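Local structure of NAD-dependent epimerase/dehydratase (Veillonella parvula DSM 2008, 3R6D) at residues A[8-13]-A[31-36]. The protein probably binds NAD(P) through a Rossmann-type domain and may act as an epimerase or dehydratase. Numbering follows the deposited sequence.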
ATOM      1  N   ILE A   8      -4.987  12.205   5.382  1.00  9.37           N
ATOM      2  CA  ILE A   8      -4.126  11.148   4.851  1.00 10.08           C
ATOM      3  C   ILE A   8      -3.059  11.742   3.938  1.00  9.50           C
ATOM      4  O   ILE A   8      -3.371  12.581   3.086  1.00 10.18           O
ATOM      5  CB  ILE A   8      -4.895   9.997   4.126  1.00  9.94           C
ATOM      6  CG1 ILE A   8      -3.975   8.891   3.612  1.00  9.90           C
ATOM      7  CG2 ILE A   8      -5.770  10.534   2.972  1.00 10.59           C
ATOM      8  CD1 ILE A   8      -4.733   7.592   3.206  1.00 11.03           C
ATOM      9  N   THR A   9      -1.828  11.266   4.093  1.00  9.27           N
ATOM     10  CA  THR A   9      -0.772  11.546   3.123  1.00  9.18           C
ATOM     11  C   THR A   9      -0.478  10.269   2.373  1.00  8.65           C
ATOM     12  O   THR A   9      -0.277   9.215   2.988  1.00  9.27           O
ATOM     13  CB  THR A   9       0.466  12.135   3.788  1.00 10.05           C
ATOM     14  OG1 THR A   9       0.115  13.393   4.374  1.00 11.65           O
ATOM     15  CG2 THR A   9       1.626  12.341   2.795  1.00 11.06           C
ATOM     16  N   ILE A  10      -0.457  10.390   1.050  1.00  9.41           N
ATOM     17  CA  ILE A  10      -0.196   9.274   0.150  1.00  9.39           C
ATOM     18  C   ILE A  10       1.183   9.438  -0.465  1.00  9.27           C
ATOM     19  O   ILE A  10       1.451  10.411  -1.186  1.00 10.70           O
ATOM     20  CB  ILE A  10      -1.295   9.138  -0.903  1.00 10.51           C
ATOM     21  CG1 ILE A  10      -2.672   8.899  -0.196  1.00 11.71           C
ATOM     22  CG2 ILE A  10      -0.989   8.073  -1.918  1.00 11.12           C
ATOM     23  CD1 ILE A  10      -3.860   8.766  -1.134  1.00 13.48           C
ATOM     24  N   LEU A  11       2.069   8.496  -0.158  1.00  9.39           N
ATOM     25  CA  LEU A  11       3.393   8.420  -0.755  1.00  9.97           C
ATOM     26  C   LEU A  11       3.321   7.411  -1.902  1.00  9.66           C
ATOM     27  O   LEU A  11       2.542   6.444  -1.848  1.00 10.18           O
ATOM     28  CB  LEU A  11       4.433   7.991   0.309  1.00 10.71           C
ATOM     29  CG  LEU A  11       4.396   8.787   1.625  1.00 10.73           C
ATOM     30  CD1 LEU A  11       5.487   8.277   2.550  1.00 11.29           C
ATOM     31  CD2 LEU A  11       4.573  10.283   1.354  1.00 11.60           C
ATOM     32  N   GLY A  12       4.126   7.604  -2.941  1.00 10.41           N
ATOM     33  CA  GLY A  12       3.944   6.784  -4.145  1.00 10.58           C
ATOM     34  C   GLY A  12       2.627   7.117  -4.828  1.00 11.01           C
ATOM     35  O   GLY A  12       1.994   6.251  -5.425  1.00 10.68           O
ATOM     36  N   ALA A  13       2.220   8.386  -4.776  1.00 10.79           N
ATOM     37  CA  ALA A  13       0.884   8.790  -5.199  1.00 10.83           C
ATOM     38  C   ALA A  13       0.557   8.522  -6.646  1.00 10.85           C
ATOM     39  O   ALA A  13      -0.622   8.442  -7.005  1.00 10.60           O
ATOM     40  CB  ALA A  13       0.669  10.268  -4.894  1.00 12.19           C
HETATM   41  N   MSE A  31     -12.350  12.785   3.447  1.00 12.95           N
HETATM   42  CA  MSE A  31     -10.944  12.923   3.813  1.00 12.70           C
HETATM   43  C   MSE A  31     -10.241  13.999   3.014  1.00 12.54           C
HETATM   44  O   MSE A  31     -10.561  14.259   1.843  1.00 13.76           O
HETATM   45  CB  MSE A  31     -10.204  11.588   3.667  1.00 12.71           C
HETATM   46  CG  MSE A  31     -10.728  10.526   4.646  1.00 13.54           C
HETATM   47 SE   MSE A  31      -9.831   8.834   4.586  0.75 15.23          SE
HETATM   48  CE  MSE A  31      -8.377   9.441   5.136  1.00 16.70           C
ATOM     49  N   HIS A  32      -9.257  14.603   3.655  1.00 12.41           N
ATOM     50  CA  HIS A  32      -8.379  15.568   3.036  1.00 12.19           C
ATOM     51  C   HIS A  32      -7.064  14.865   2.723  1.00 12.33           C
ATOM     52  O   HIS A  32      -6.457  14.245   3.607  1.00 12.29           O
ATOM     53  CB  HIS A  32      -8.171  16.730   3.982  1.00 13.39           C
ATOM     54  CG  HIS A  32      -9.351  17.641   4.075  1.00 15.35           C
ATOM     55  ND1 HIS A  32     -10.617  17.252   4.475  1.00 17.84           N
ATOM     56  CD2 HIS A  32      -9.455  18.940   3.732  1.00 18.00           C
ATOM     57  CE1 HIS A  32     -11.427  18.306   4.440  1.00 16.30           C
ATOM     58  NE2 HIS A  32     -10.745  19.340   3.997  1.00 21.09           N
ATOM     59  N   ILE A  33      -6.633  14.968   1.472  1.00 11.21           N
ATOM     60  CA  ILE A  33      -5.587  14.112   0.942  1.00 10.53           C
ATOM     61  C   ILE A  33      -4.382  14.951   0.528  1.00 10.01           C
ATOM     62  O   ILE A  33      -4.509  15.909  -0.246  1.00 11.29           O
ATOM     63  CB  ILE A  33      -6.098  13.309  -0.270  1.00 10.43           C
ATOM     64  CG1 ILE A  33      -7.351  12.510   0.094  1.00 10.77           C
ATOM     65  CG2 ILE A  33      -5.014  12.399  -0.821  1.00 11.87           C
ATOM     66  CD1 ILE A  33      -8.077  11.814  -1.055  1.00 13.53           C
ATOM     67  N   THR A  34      -3.200  14.542   0.977  1.00  9.99           N
ATOM     68  CA  THR A  34      -1.949  15.127   0.512  1.00 10.07           C
ATOM     69  C   THR A  34      -1.210  14.095  -0.310  1.00  9.62           C
ATOM     70  O   THR A  34      -1.032  12.953   0.149  1.00 10.79           O
ATOM     71  CB  THR A  34      -1.113  15.583   1.703  1.00 10.22           C
ATOM     72  OG1 THR A  34      -1.843  16.591   2.398  1.00 12.63           O
ATOM     73  CG2 THR A  34       0.222  16.129   1.295  1.00 12.20           C
ATOM     74  N   LEU A  35      -0.826  14.480  -1.520  1.00 10.36           N
ATOM     75  CA  LEU A  35      -0.071  13.623  -2.432  1.00  9.83           C
ATOM     76  C   LEU A  35       1.373  14.116  -2.502  1.00 10.80           C
ATOM     77  O   LEU A  35       1.587  15.304  -2.781  1.00 12.00           O
ATOM     78  CB  LEU A  35      -0.687  13.663  -3.839  1.00 10.90           C
ATOM     79  CG  LEU A  35      -2.173  13.300  -3.895  1.00  9.98           C
ATOM     80  CD1 LEU A  35      -2.674  13.385  -5.355  1.00 12.29           C
ATOM     81  CD2 LEU A  35      -2.476  11.918  -3.331  1.00 10.92           C
ATOM     82  N   TYR A  36       2.357  13.237  -2.231  1.00 10.20           N
ATOM     83  CA  TYR A  36       3.774  13.616  -2.264  1.00 11.69           C
ATOM     84  C   TYR A  36       4.450  12.938  -3.417  1.00 11.62           C
ATOM     85  O   TYR A  36       4.295  11.713  -3.596  1.00 13.16           O
ATOM     86  CB  TYR A  36       4.429  13.132  -0.985  1.00 11.83           C
ATOM     87  CG  TYR A  36       5.884  13.546  -0.846  1.00 12.22           C
ATOM     88  CD1 TYR A  36       6.222  14.884  -0.646  1.00 11.80           C
ATOM     89  CD2 TYR A  36       6.921  12.611  -0.915  1.00 11.60           C
ATOM     90  CE1 TYR A  36       7.566  15.282  -0.487  1.00 13.66           C
ATOM     91  CE2 TYR A  36       8.267  13.008  -0.770  1.00 11.95           C
ATOM     92  CZ  TYR A  36       8.574  14.347  -0.565  1.00 12.68           C
ATOM     93  OH  TYR A  36       9.874  14.774  -0.378  1.00 13.54           O
TER
HETATM   94  O   HOH W   1       5.990   9.740  -2.717  1.00 14.05           O
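I8 lays its branch methyl CG2 against selenomethionine M31, whose bent chain (chi3 66°) brings the terminal methyl CE to 3.6 Å from I8 CG2. The same CG2 also meets I33 CG1, because CG1 of I8 stands anti to the backbone N (chi1 -179°) and leaves CG2 between the N and the carbonyl carbon. Two residues on, I10 stands in register with L35, and its tip reaches back diagonally to I33, with I10 CD1 3.8 Å from I33 CG2; L35 runs alongside I10 and sets its CD2 against I10 CB. A13, in the loop after the strand, closes the row with its CB 3.8 Å from L35 CB. Helix 22-28 packs on this face through T22, L25 and L26. Strands 8-11 and 33-36 run parallel, their axes 22° apart, as the first two strands of a Rossmann fold, joined by the beta-alpha-beta crossover that carries helix 22-28. G12 and A13 begin the loop that in such folds is glycine-rich and probably lies at the dinucleotide. Four nearly straight backbone bonds zip the strands together: I8 N to the carbonyl of H32, T34 N to that of I8, I10 N to T34 O at 2.8 Å, and Y36 N to I10 O. On the other face T9 and T34 stand abreast, with T9 OG1 3.7 Å from T34 CB; that hydroxyl is hydrogen-bonded to the backbone O of A70. Next to them L11 CD2 rests on Y36 CB at 3.7 Å, the phenol leading off to a hydrogen bond between its OH and S60 O. Past the last direct bond G12 N no longer reaches Y36 O, and a water links the two, accepting from G12 N at 2.8 Å and donating to Y36 O at 2.7 Å.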